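Local structure of Slr1438 protein (Synechocystis sp., 3K25) at residues S26-R31 / E51-P56; Q41-L46 / R225-E230; L132-Q137 / L143-R148; D183-D186 / D191-G194. The protein is of unknown function but probably binds a carbohydrate and may act as an isomerase of the aldose 1-epimerase kind. All coordinates share one frame; numbering follows the deposited sequence.

Contact 1. Residues S26-R31 / E51-P56; sequences SLVPGR and ERFQDP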
loop_
_atom_site.group_PDB
_atom_site.type_symbol
_atom_site.label_atom_id
_atom_site.label_comp_id
_atom_site.label_asym_id
_atom_site.label_seq_id
_atom_site.Cartn_x
_atom_site.Cartn_y
_atom_site.Cartn_z
ATOM N N SER A 26 3.636 -0.046 14.239
ATOM C CA SER A 26 4.750 -0.967 14.116
ATOM C C SER A 26 5.180 -1.053 12.661
ATOM O O SER A 26 4.392 -1.428 11.792
ATOM C CB SER A 26 4.356 -2.356 14.625
ATOM O OG SER A 26 3.904 -2.296 15.967
ATOM N N LEU A 27 6.435 -0.700 12.399
ATOM C CA LEU A 27 6.977 -0.742 11.050
ATOM C C LEU A 27 8.227 -1.625 11.022
ATOM O O LEU A 27 9.131 -1.444 11.828
ATOM C CB LEU A 27 7.275 0.689 10.586
ATOM C CG LEU A 27 8.165 1.012 9.386
ATOM C CD1 LEU A 27 7.924 0.083 8.230
ATOM C CD2 LEU A 27 7.902 2.451 9.004
ATOM N N VAL A 28 8.256 -2.610 10.125
ATOM C CA VAL A 28 9.404 -3.504 10.011
ATOM C C VAL A 28 10.010 -3.375 8.599
ATOM O O VAL A 28 9.593 -4.045 7.646
ATOM C CB VAL A 28 8.992 -4.984 10.383
ATOM C CG1 VAL A 28 7.554 -5.215 10.053
ATOM C CG2 VAL A 28 9.885 -6.010 9.670
ATOM N N PRO A 29 11.006 -2.479 8.460
ATOM C CA PRO A 29 11.786 -2.101 7.272
ATOM C C PRO A 29 12.437 -3.179 6.404
ATOM O O PRO A 29 12.515 -3.027 5.194
ATOM C CB PRO A 29 12.818 -1.126 7.840
ATOM C CG PRO A 29 12.955 -1.566 9.263
ATOM C CD PRO A 29 11.542 -1.811 9.656
ATOM N N GLY A 30 12.918 -4.252 7.019
ATOM C CA GLY A 30 13.545 -5.318 6.256
ATOM C C GLY A 30 12.558 -6.119 5.420
ATOM O O GLY A 30 12.966 -6.879 4.536
ATOM N N ARG A 31 11.264 -5.957 5.699
ATOM C CA ARG A 31 10.213 -6.659 4.969
ATOM C C ARG A 31 9.436 -5.732 4.053
ATOM O O ARG A 31 8.207 -5.713 4.088
ATOM C CB ARG A 31 9.210 -7.297 5.926
ATOM C CG ARG A 31 9.762 -8.377 6.795
ATOM C CD ARG A 31 10.247 -9.556 6.000
ATOM N NE ARG A 31 9.780 -10.785 6.630
ATOM C CZ ARG A 31 8.584 -11.310 6.410
ATOM N NH1 ARG A 31 7.762 -10.713 5.566
ATOM N NH2 ARG A 31 8.203 -12.406 7.050
ATOM N N GLU A 51 0.439 -14.923 12.141
ATOM C CA GLU A 51 0.914 -16.270 11.889
ATOM C C GLU A 51 1.527 -16.384 10.509
ATOM O O GLU A 51 2.639 -16.881 10.344
ATOM C CB GLU A 51 -0.235 -17.252 12.028
ATOM C CG GLU A 51 -0.616 -17.501 13.460
ATOM C CD GLU A 51 -2.064 -17.879 13.600
ATOM O OE1 GLU A 51 -2.911 -16.962 13.527
ATOM O OE2 GLU A 51 -2.352 -19.087 13.768
ATOM N N ARG A 52 0.792 -15.915 9.513
ATOM C CA ARG A 52 1.272 -15.968 8.143
ATOM C C ARG A 52 2.601 -15.222 8.004
ATOM O O ARG A 52 3.519 -15.700 7.337
ATOM C CB ARG A 52 0.232 -15.355 7.215
ATOM C CG ARG A 52 0.544 -15.487 5.747
ATOM C CD ARG A 52 -0.427 -14.645 4.954
ATOM N NE ARG A 52 -0.170 -14.708 3.521
ATOM C CZ ARG A 52 -0.518 -15.725 2.740
ATOM N NH1 ARG A 52 -1.147 -16.775 3.256
ATOM N NH2 ARG A 52 -0.235 -15.691 1.443
ATOM N N PHE A 53 2.697 -14.061 8.652
ATOM C CA PHE A 53 3.898 -13.226 8.596
ATOM C C PHE A 53 5.134 -13.959 9.114
ATOM O O PHE A 53 6.265 -13.464 9.001
ATOM C CB PHE A 53 3.686 -11.952 9.421
ATOM C CG PHE A 53 4.709 -10.872 9.158
ATOM C CD1 PHE A 53 5.478 -10.363 10.199
ATOM C CD2 PHE A 53 4.859 -10.328 7.878
ATOM C CE1 PHE A 53 6.384 -9.319 9.982
ATOM C CE2 PHE A 53 5.759 -9.285 7.636
ATOM C CZ PHE A 53 6.524 -8.775 8.691
ATOM N N GLN A 54 4.912 -15.142 9.677
ATOM C CA GLN A 54 6.003 -15.926 10.224
ATOM C C GLN A 54 6.776 -16.698 9.156
ATOM O O GLN A 54 7.988 -16.846 9.271
ATOM C CB GLN A 54 5.461 -16.846 11.314
ATOM C CG GLN A 54 4.645 -16.072 12.346
ATOM C CD GLN A 54 5.239 -16.108 13.738
ATOM O OE1 GLN A 54 5.025 -17.062 14.490
ATOM N NE2 GLN A 54 5.994 -15.069 14.090
ATOM N N ASP A 55 6.099 -17.191 8.121
ATOM C CA ASP A 55 6.817 -17.887 7.051
ATOM C C ASP A 55 7.297 -16.772 6.123
ATOM O O ASP A 55 6.531 -16.243 5.320
ATOM C CB ASP A 55 5.900 -18.837 6.281
ATOM C CG ASP A 55 6.638 -19.583 5.174
ATOM O OD1 ASP A 55 7.507 -18.963 4.517
ATOM O OD2 ASP A 55 6.345 -20.784 4.957
ATOM N N PRO A 56 8.582 -16.410 6.213
ATOM C CA PRO A 56 9.129 -15.343 5.380
ATOM C C PRO A 56 8.872 -15.468 3.886
ATOM O O PRO A 56 9.097 -14.512 3.148
ATOM C CB PRO A 56 10.612 -15.368 5.728
ATOM C CG PRO A 56 10.853 -16.814 5.967
ATOM C CD PRO A 56 9.670 -17.196 6.819
#
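R31 lays its guanidinium over one face of the F53 ring, a cation-pi contact in which R31 CZ stands 4.2 Å from the ring centroid. The charge is off-centre, 29° from the ring normal, displaced from the centre toward CE2. The two planes are inclined by 38°, so the guanidinium lies over the ring at a tilt and not as a parallel stack. The R31 chain reaches this place because it bends at chi2 (-63°) and again at chi3, bringing the tip back over the ring while its CG lies 3.8 Å from F53 CZ. With an alanine here the guanidinium is gone, and the F53 ring is likely to lose its hold from this side and turn more freely.

The apolar part is small: V28 CG1 meets F53 CZ at 3.9 Å, obliquely to the ring. F53 also packs on L34 and meets F48 edge-to-face.

At the polar end, R31 NH2 is 2.9 Å from F53 O and 3.5 Å from P56 CA, so the arginine reaches ring and backbone of the same loop.

Within 26-31, R31 N bonds V28 O at 3.2 Å, closing a type I beta turn through P29 and G30. The contact thus joins the turn at the end of strand 23-28 of the four-stranded antiparallel sheet to the loop between strands 43-44 and 66-67, in an aldose 1-epimerase-family fold.

Contact 2. Residues Q41-L46 / R225-E230; sequences QGQPIL and RNLKIE
I45 and I229 bring the two backbones closest, their CA atoms 8.4 Å apart, and toward the other end Q43 and R225 stand 9.4 Å apart by the same measure, too far for a shared sheet, so side chains make the contact.

The two isoleucines meet end-on to flank: I229 sends its CD1 to within 4.3 Å of I45 CG1, and the same methyl lies 4.2 Å from I45 O. With CG1 of I229 beside its own backbone N (chi1 -67°) and the chain then fully extended, CD1 is the atom that projects toward the loop. That methyl also sits in the plane of the R225 guanidinium, at its edge, 3.6 Å from R225 NH2. R225 is tied in turn to D222 by a salt bridge from its NH1.

Further along, Q43 and L227 run alongside each other, pointing opposite ways, with Q43 OE1 coming 3.9 Å from L227 CD1. The other end of the Q43 amide, NE2, bonds V40 O within its own hairpin. N226 and L227 together face D222 as a G1 beta bulge, with N226 in a left-handed conformation, at the start of strand 227-233.

V286 lies against both I45 and L227, and F167 against I229, which makes the contact part of a wider hydrophobic layer. Methyl groups meet a methylene and two oxygens, while Q43 NE2 and R225 NH1 are bonded within their own sides. Cohesion here between the four-stranded sheet and the sheet that holds strand 227-233 probably rests mainly on van der Waals contact and burial of apolar surface.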
loop_
_atom_site.group_PDB
_atom_site.type_symbol
_atom_site.label_atom_id
_atom_site.label_comp_id
_atom_site.label_asym_id
_atom_site.label_seq_id
_atom_site.Cartn_x
_atom_site.Cartn_y
_atom_site.Cartn_z
ATOM N N GLN A 41 -5.745 4.484 20.575
ATOM C CA GLN A 41 -6.481 4.257 21.809
ATOM C C GLN A 41 -6.609 2.762 22.044
ATOM O O GLN A 41 -7.560 2.302 22.673
ATOM C CB GLN A 41 -7.872 4.888 21.742
ATOM C CG GLN A 41 -7.847 6.387 21.546
ATOM C CD GLN A 41 -9.232 6.995 21.554
ATOM O OE1 GLN A 41 -10.092 6.622 20.755
ATOM N NE2 GLN A 41 -9.456 7.940 22.458
ATOM N N GLY A 42 -5.656 2.006 21.509
ATOM C CA GLY A 42 -5.663 0.564 21.700
ATOM C C GLY A 42 -6.488 -0.255 20.727
ATOM O O GLY A 42 -6.422 -1.488 20.736
ATOM N N GLN A 43 -7.273 0.413 19.891
ATOM C CA GLN A 43 -8.081 -0.302 18.920
ATOM C C GLN A 43 -7.314 -0.437 17.595
ATOM O O GLN A 43 -6.732 0.529 17.089
ATOM C CB GLN A 43 -9.417 0.419 18.722
ATOM C CG GLN A 43 -9.281 1.865 18.283
ATOM C CD GLN A 43 -10.555 2.664 18.485
ATOM O OE1 GLN A 43 -11.636 2.255 18.052
ATOM N NE2 GLN A 43 -10.433 3.815 19.141
ATOM N N PRO A 44 -7.283 -1.657 17.035
ATOM C CA PRO A 44 -6.596 -1.964 15.774
ATOM C C PRO A 44 -7.235 -1.328 14.548
ATOM O O PRO A 44 -8.325 -1.714 14.124
ATOM C CB PRO A 44 -6.651 -3.486 15.712
ATOM C CG PRO A 44 -7.948 -3.795 16.397
ATOM C CD PRO A 44 -7.895 -2.874 17.600
ATOM N N ILE A 45 -6.549 -0.355 13.973
ATOM C CA ILE A 45 -7.062 0.296 12.789
ATOM C C ILE A 45 -6.645 -0.479 11.536
ATOM O O ILE A 45 -7.320 -0.405 10.512
ATOM C CB ILE A 45 -6.619 1.779 12.765
ATOM C CG1 ILE A 45 -6.635 2.332 11.352
ATOM C CG2 ILE A 45 -5.268 1.932 13.387
ATOM C CD1 ILE A 45 -6.501 3.840 11.359
ATOM N N LEU A 46 -5.558 -1.250 11.631
ATOM C CA LEU A 46 -5.093 -2.082 10.512
ATOM C C LEU A 46 -5.278 -3.557 10.830
ATOM O O LEU A 46 -5.273 -3.949 11.998
ATOM C CB LEU A 46 -3.610 -1.856 10.228
ATOM C CG LEU A 46 -3.210 -0.583 9.489
ATOM C CD1 LEU A 46 -1.683 -0.475 9.405
ATOM C CD2 LEU A 46 -3.829 -0.619 8.106
ATOM N N ARG A 225 -17.981 -0.134 14.973
ATOM C CA ARG A 225 -16.840 0.390 15.712
ATOM C C ARG A 225 -17.004 1.887 15.909
ATOM O O ARG A 225 -16.206 2.525 16.591
ATOM C CB ARG A 225 -15.538 0.094 14.965
ATOM C CG ARG A 225 -15.022 -1.332 15.133
ATOM C CD ARG A 225 -14.211 -1.756 13.925
ATOM N NE ARG A 225 -13.338 -0.680 13.457
ATOM C CZ ARG A 225 -13.113 -0.401 12.173
ATOM N NH1 ARG A 225 -13.694 -1.119 11.214
ATOM N NH2 ARG A 225 -12.316 0.606 11.845
ATOM N N ASN A 226 -18.047 2.435 15.299
ATOM C CA ASN A 226 -18.360 3.855 15.398
ATOM C C ASN A 226 -17.198 4.774 15.011
ATOM O O ASN A 226 -16.797 5.641 15.788
ATOM C CB ASN A 226 -18.823 4.179 16.820
ATOM C CG ASN A 226 -19.252 5.622 16.977
ATOM O OD1 ASN A 226 -20.204 6.071 16.338
ATOM N ND2 ASN A 226 -18.549 6.360 17.826
ATOM N N LEU A 227 -16.666 4.591 13.806
ATOM C CA LEU A 227 -15.557 5.419 13.340
ATOM C C LEU A 227 -15.382 5.325 11.833
ATOM O O LEU A 227 -15.788 4.342 11.216
ATOM C CB LEU A 227 -14.251 4.991 14.019
ATOM C CG LEU A 227 -13.470 3.800 13.463
ATOM C CD1 LEU A 227 -12.313 3.494 14.394
ATOM C CD2 LEU A 227 -14.373 2.592 13.334
ATOM N N LYS A 228 -14.781 6.349 11.240
ATOM C CA LYS A 228 -14.551 6.333 9.804
ATOM C C LYS A 228 -13.066 6.394 9.478
ATOM O O LYS A 228 -12.273 7.014 10.195
ATOM C CB LYS A 228 -15.287 7.486 9.100
ATOM C CG LYS A 228 -14.605 8.846 9.154
ATOM C CD LYS A 228 -15.321 9.826 8.232
ATOM C CE LYS A 228 -14.751 11.245 8.335
ATOM N NZ LYS A 228 -15.548 12.252 7.560
ATOM N N ILE A 229 -12.709 5.734 8.385
ATOM C CA ILE A 229 -11.339 5.679 7.910
ATOM C C ILE A 229 -11.294 6.345 6.544
ATOM O O ILE A 229 -11.906 5.857 5.594
ATOM C CB ILE A 229 -10.883 4.222 7.786
ATOM C CG1 ILE A 229 -10.811 3.596 9.177
ATOM C CG2 ILE A 229 -9.557 4.148 7.070
ATOM C CD1 ILE A 229 -10.369 2.144 9.181
ATOM N N GLU A 230 -10.575 7.460 6.450
ATOM C CA GLU A 230 -10.466 8.202 5.194
ATOM C C GLU A 230 -9.084 8.167 4.541
ATOM O O GLU A 230 -8.061 8.372 5.199
ATOM C CB GLU A 230 -10.858 9.664 5.406
ATOM C CG GLU A 230 -10.581 10.544 4.194
ATOM C CD GLU A 230 -10.485 12.013 4.555
ATOM O OE1 GLU A 230 -9.688 12.350 5.464
ATOM O OE2 GLU A 230 -11.200 12.826 3.924
#

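Contact 3. Residues L132-Q137 / L143-R148; sequences LVFSYQ and LRIEQR
Q137 NE2 is held by two acceptors: E146 OE1 across the hairpin, at 2.8 Å in a weak, bent bond, and S135 OG on its own strand, at 3.2 Å and tilted from the amide plane. S135 OG is itself bonded to D113 on strand 110-117. The carboxylate of E146 is shared, its OE2 taking R144 NE in a salt bridge on the anti side, with the oxygen close to the guanidinium plane though the nitrogen is tilted out of the carboxylate plane. R144 then continues to N283 and makes a cation-pi contact with W281.

The opposite face, that of F134, Y136, I145 and Q147, is largely apolar. Q147 CG lies over the centre of the F134 ring, 3.6 Å from its centroid, the chain bending at chi2 (82°) to send the amide away to Y237. I145 CG2 covers the Y136 ring, off-centre, 4.1 Å from its centroid, and I145 CD1 touches Y136 CD2 at 3.9 Å.

Between these faces runs an antiparallel ladder, soundest at S135-E146 and Q137-R144, where Q137 N meets R144 O at 2.8 Å; the V133-R148 end is looser. The hairpin is thus two-sided, with a linked polar network on the S135-Q137-E146 face that probably offsets the charges of E146 and R144, and a largely apolar face behind it.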
loop_
_atom_site.group_PDB
_atom_site.type_symbol
_atom_site.label_atom_id
_atom_site.label_comp_id
_atom_site.label_asym_id
_atom_site.label_seq_id
_atom_site.Cartn_x
_atom_site.Cartn_y
_atom_site.Cartn_z
ATOM N N LEU A 132 14.093 5.219 -3.869
ATOM C CA LEU A 132 12.904 5.650 -3.155
ATOM C C LEU A 132 13.204 5.956 -1.702
ATOM O O LEU A 132 13.892 5.185 -1.037
ATOM C CB LEU A 132 11.839 4.547 -3.196
ATOM C CG LEU A 132 10.920 4.323 -4.395
ATOM C CD1 LEU A 132 11.647 4.529 -5.705
ATOM C CD2 LEU A 132 10.359 2.902 -4.287
ATOM N N VAL A 133 12.701 7.087 -1.220
ATOM C CA VAL A 133 12.848 7.445 0.184
ATOM C C VAL A 133 11.434 7.780 0.635
ATOM O O VAL A 133 10.818 8.727 0.142
ATOM C CB VAL A 133 13.770 8.678 0.425
ATOM C CG1 VAL A 133 15.219 8.347 0.075
ATOM C CG2 VAL A 133 13.286 9.845 -0.385
ATOM N N PHE A 134 10.902 6.971 1.543
ATOM C CA PHE A 134 9.555 7.189 2.046
ATOM C C PHE A 134 9.668 7.676 3.469
ATOM O O PHE A 134 10.542 7.236 4.226
ATOM C CB PHE A 134 8.727 5.889 2.024
ATOM C CG PHE A 134 8.292 5.445 0.642
ATOM C CD1 PHE A 134 8.875 5.984 -0.513
ATOM C CD2 PHE A 134 7.327 4.444 0.499
ATOM C CE1 PHE A 134 8.504 5.527 -1.780
ATOM C CE2 PHE A 134 6.949 3.981 -0.766
ATOM C CZ PHE A 134 7.536 4.518 -1.907
ATOM N N SER A 135 8.780 8.592 3.826
ATOM C CA SER A 135 8.762 9.144 5.164
ATOM C C SER A 135 7.428 8.770 5.790
ATOM O O SER A 135 6.365 9.077 5.247
ATOM C CB SER A 135 8.916 10.671 5.103
ATOM O OG SER A 135 8.898 11.252 6.396
ATOM N N TYR A 136 7.486 8.077 6.920
ATOM C CA TYR A 136 6.273 7.691 7.615
ATOM C C TYR A 136 6.177 8.593 8.835
ATOM O O TYR A 136 7.062 8.599 9.685
ATOM C CB TYR A 136 6.336 6.229 8.040
ATOM C CG TYR A 136 6.675 5.265 6.926
ATOM C CD1 TYR A 136 7.943 5.255 6.357
ATOM C CD2 TYR A 136 5.745 4.324 6.480
ATOM C CE1 TYR A 136 8.287 4.336 5.387
ATOM C CE2 TYR A 136 6.082 3.394 5.504
ATOM C CZ TYR A 136 7.359 3.404 4.968
ATOM O OH TYR A 136 7.741 2.446 4.053
ATOM N N GLN A 137 5.099 9.365 8.898
ATOM C CA GLN A 137 4.865 10.309 9.986
ATOM C C GLN A 137 3.580 9.955 10.705
ATOM O O GLN A 137 2.526 9.851 10.090
ATOM C CB GLN A 137 4.797 11.721 9.417
ATOM C CG GLN A 137 5.976 11.989 8.513
ATOM C CD GLN A 137 5.828 13.237 7.691
ATOM O OE1 GLN A 137 4.754 13.828 7.619
ATOM N NE2 GLN A 137 6.911 13.641 7.046
ATOM N N LEU A 143 -1.903 8.709 9.817
ATOM C CA LEU A 143 -0.625 8.231 9.306
ATOM C C LEU A 143 -0.426 8.801 7.919
ATOM O O LEU A 143 -1.256 8.600 7.026
ATOM C CB LEU A 143 -0.585 6.709 9.214
ATOM C CG LEU A 143 0.698 6.221 8.538
ATOM C CD1 LEU A 143 1.920 6.881 9.142
ATOM C CD2 LEU A 143 0.769 4.728 8.680
ATOM N N ARG A 144 0.681 9.508 7.743
ATOM C CA ARG A 144 1.009 10.124 6.465
ATOM C C ARG A 144 2.309 9.515 5.975
ATOM O O ARG A 144 3.256 9.356 6.744
ATOM C CB ARG A 144 1.196 11.640 6.634
ATOM C CG ARG A 144 1.416 12.394 5.329
ATOM C CD ARG A 144 1.823 13.855 5.563
ATOM N NE ARG A 144 1.741 14.661 4.339
ATOM C CZ ARG A 144 0.603 14.916 3.697
ATOM N NH1 ARG A 144 -0.545 14.430 4.168
ATOM N NH2 ARG A 144 0.604 15.654 2.590
ATOM N N ILE A 145 2.348 9.149 4.702
ATOM C CA ILE A 145 3.559 8.586 4.130
ATOM C C ILE A 145 3.897 9.477 2.959
ATOM O O ILE A 145 3.040 9.784 2.127
ATOM C CB ILE A 145 3.368 7.143 3.643
ATOM C CG1 ILE A 145 2.633 6.326 4.704
ATOM C CG2 ILE A 145 4.732 6.511 3.391
ATOM C CD1 ILE A 145 2.515 4.859 4.379
ATOM N N GLU A 146 5.140 9.925 2.918
ATOM C CA GLU A 146 5.575 10.806 1.856
ATOM C C GLU A 146 6.618 10.074 1.042
ATOM O O GLU A 146 7.522 9.434 1.589
ATOM C CB GLU A 146 6.127 12.102 2.449
ATOM C CG GLU A 146 5.142 12.771 3.398
ATOM C CD GLU A 146 5.594 14.141 3.869
ATOM O OE1 GLU A 146 6.755 14.275 4.321
ATOM O OE2 GLU A 146 4.775 15.086 3.794
ATOM N N GLN A 147 6.483 10.165 -0.275
ATOM C CA GLN A 147 7.397 9.469 -1.155
ATOM C C GLN A 147 8.135 10.398 -2.088
ATOM O O GLN A 147 7.610 11.430 -2.498
ATOM C CB GLN A 147 6.642 8.449 -2.026
ATOM C CG GLN A 147 5.542 7.641 -1.336
ATOM C CD GLN A 147 4.227 8.405 -1.252
ATOM O OE1 GLN A 147 3.784 8.993 -2.236
ATOM N NE2 GLN A 147 3.593 8.390 -0.080
ATOM N N ARG A 148 9.367 10.013 -2.401
ATOM C CA ARG A 148 10.187 10.720 -3.368
ATOM C C ARG A 148 10.651 9.573 -4.261
ATOM O O ARG A 148 11.327 8.653 -3.806
ATOM C CB ARG A 148 11.393 11.419 -2.734
ATOM C CG ARG A 148 12.178 12.260 -3.747
ATOM C CD ARG A 148 13.372 12.994 -3.136
ATOM N NE ARG A 148 14.288 12.080 -2.455
ATOM C CZ ARG A 148 15.488 12.411 -1.983
ATOM N NH1 ARG A 148 15.941 13.650 -2.119
ATOM N NH2 ARG A 148 16.235 11.503 -1.365
#

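Contact 4. Residues D183-D186 / D191-G194; sequences DYLD and DCHG. With PO4 (phosphate ion), chain C.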
loop_
_atom_site.group_PDB
_atom_site.type_symbol
_atom_site.label_atom_id
_atom_site.label_comp_id
_atom_site.label_asym_id
_atom_site.label_seq_id
_atom_site.Cartn_x
_atom_site.Cartn_y
_atom_site.Cartn_z
ATOM N N ASP A 183 -18.222 4.178 -11.887
ATOM C CA ASP A 183 -18.076 2.822 -12.401
ATOM C C ASP A 183 -16.828 2.177 -11.828
ATOM O O ASP A 183 -15.914 2.867 -11.391
ATOM C CB ASP A 183 -17.942 2.846 -13.922
ATOM C CG ASP A 183 -19.171 3.385 -14.610
ATOM O OD1 ASP A 183 -20.241 2.751 -14.474
ATOM O OD2 ASP A 183 -19.065 4.434 -15.286
ATOM N N TYR A 184 -16.792 0.851 -11.828
ATOM C CA TYR A 184 -15.619 0.144 -11.346
ATOM C C TYR A 184 -15.308 -1.041 -12.253
ATOM O O TYR A 184 -16.065 -1.354 -13.168
ATOM C CB TYR A 184 -15.796 -0.321 -9.893
ATOM C CG TYR A 184 -16.875 -1.350 -9.649
ATOM C CD1 TYR A 184 -18.147 -0.972 -9.224
ATOM C CD2 TYR A 184 -16.609 -2.711 -9.798
ATOM C CE1 TYR A 184 -19.127 -1.929 -8.945
ATOM C CE2 TYR A 184 -17.582 -3.673 -9.524
ATOM C CZ TYR A 184 -18.836 -3.277 -9.096
ATOM O OH TYR A 184 -19.792 -4.226 -8.814
ATOM N N LEU A 185 -14.186 -1.697 -11.995
ATOM C CA LEU A 185 -13.773 -2.825 -12.809
ATOM C C LEU A 185 -13.476 -4.051 -11.949
ATOM O O LEU A 185 -12.499 -4.066 -11.199
ATOM C CB LEU A 185 -12.531 -2.430 -13.603
ATOM C CG LEU A 185 -12.081 -3.357 -14.723
ATOM C CD1 LEU A 185 -11.628 -4.696 -14.158
ATOM C CD2 LEU A 185 -13.229 -3.528 -15.703
ATOM N N ASP A 186 -14.320 -5.075 -12.062
ATOM C CA ASP A 186 -14.129 -6.308 -11.304
ATOM C C ASP A 186 -12.925 -7.020 -11.893
ATOM O O ASP A 186 -13.053 -7.812 -12.825
ATOM C CB ASP A 186 -15.349 -7.218 -11.418
ATOM C CG ASP A 186 -15.171 -8.519 -10.662
ATOM O OD1 ASP A 186 -15.199 -8.490 -9.414
ATOM O OD2 ASP A 186 -14.990 -9.568 -11.315
ATOM N N ASP A 191 -15.036 -7.445 -16.216
ATOM C CA ASP A 191 -16.221 -6.718 -16.667
ATOM C C ASP A 191 -16.447 -5.465 -15.823
ATOM O O ASP A 191 -16.177 -5.455 -14.621
ATOM C CB ASP A 191 -17.470 -7.608 -16.573
ATOM C CG ASP A 191 -17.267 -8.985 -17.194
ATOM O OD1 ASP A 191 -16.640 -9.075 -18.271
ATOM O OD2 ASP A 191 -17.755 -9.979 -16.608
ATOM N N CYS A 192 -16.946 -4.409 -16.456
ATOM C CA CYS A 192 -17.222 -3.171 -15.744
ATOM C C CYS A 192 -18.585 -3.234 -15.086
ATOM O O CYS A 192 -19.360 -4.151 -15.340
ATOM C CB CYS A 192 -17.161 -1.981 -16.693
ATOM S SG CYS A 192 -15.471 -1.503 -17.118
ATOM N N HIS A 193 -18.869 -2.255 -14.237
ATOM C CA HIS A 193 -20.134 -2.196 -13.515
ATOM C C HIS A 193 -20.403 -0.787 -13.014
ATOM O O HIS A 193 -19.479 -0.059 -12.648
ATOM C CB HIS A 193 -20.108 -3.135 -12.308
ATOM C CG HIS A 193 -20.063 -4.582 -12.668
ATOM N ND1 HIS A 193 -21.127 -5.238 -13.246
ATOM C CD2 HIS A 193 -19.074 -5.499 -12.551
ATOM C CE1 HIS A 193 -20.795 -6.497 -13.472
ATOM N NE2 HIS A 193 -19.554 -6.680 -13.059
ATOM N N GLY A 194 -21.675 -0.413 -12.984
ATOM C CA GLY A 194 -22.024 0.906 -12.510
ATOM C C GLY A 194 -21.904 0.947 -11.003
ATOM O O GLY A 194 -22.132 -0.054 -10.320
HETATM P P PO4 C . -24.146 -2.902 -14.268
HETATM O O1 PO4 C . -25.391 -2.212 -13.844
HETATM O O2 PO4 C . -23.561 -2.191 -15.435
HETATM O O3 PO4 C . -23.173 -2.900 -13.146
HETATM O O4 PO4 C . -24.458 -4.306 -14.645
#
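Y184 and H193 form the central hydrogen-bonded pair: Y184 N gives a bond to H193 O at 3.0 Å, and H193 N returns one to Y184 O at 3.1 Å. D186 N bonds D191 O at 3.2 Å, adding a rung toward the turn. There T189 takes the loose ends, its N bonded to D186 OD2 and its OG1 to D191 N.

Two further donors, G194 N and H193 ND1, hold a phosphate ion, probably from the crystallisation liquor. Its O3 is gripped twice, by G194 N at 2.9 Å and by H193 ND1 at 3.1 Å, the oxygen lying at the edge of the imidazole near its plane.

The Y184 ring lies against H193: H193 CB sits over one face of it, 3.8 Å from the centroid, while the two ring planes lie at 40°. The chi1 of Y184 (65°) swings its ring across toward the partner strand. With a serine here the ring face under H193 CB is lost, and the H193 side chain is likely to become freer to turn. On the other face, L185 CD2 packs on C192 SG.

This is a beta hairpin at the protein surface; strand 183-186 also pairs antiparallel with strand 205-210, which brings the hairpin into a larger antiparallel sheet.

Overall arrangement
Contacts 1, 2 and 3 lie on neighbouring parts of the fold, while contact 4 stands apart. Contacts 1 and 2 both reach the four-stranded sheet, through strands 23-28 and 43-44; contacts 2 and 3 both reach the sheet that includes strands 142-151 and 227-233, and contact 4 belongs to a different antiparallel sheet. Contact 1 meets contact 3 directly, L27 CD2 lying 3.7 Å from Y136 CG. Between nearest atoms, contact 2 comes within about 6 Å of contact 3 and about 7 Å of contact 1, whereas contact 4 keeps about 17 Å from contact 2, 20 Å from contact 1 and 23 Å from contact 3. Its phosphate, probably from the crystallisation liquor, marks no known site.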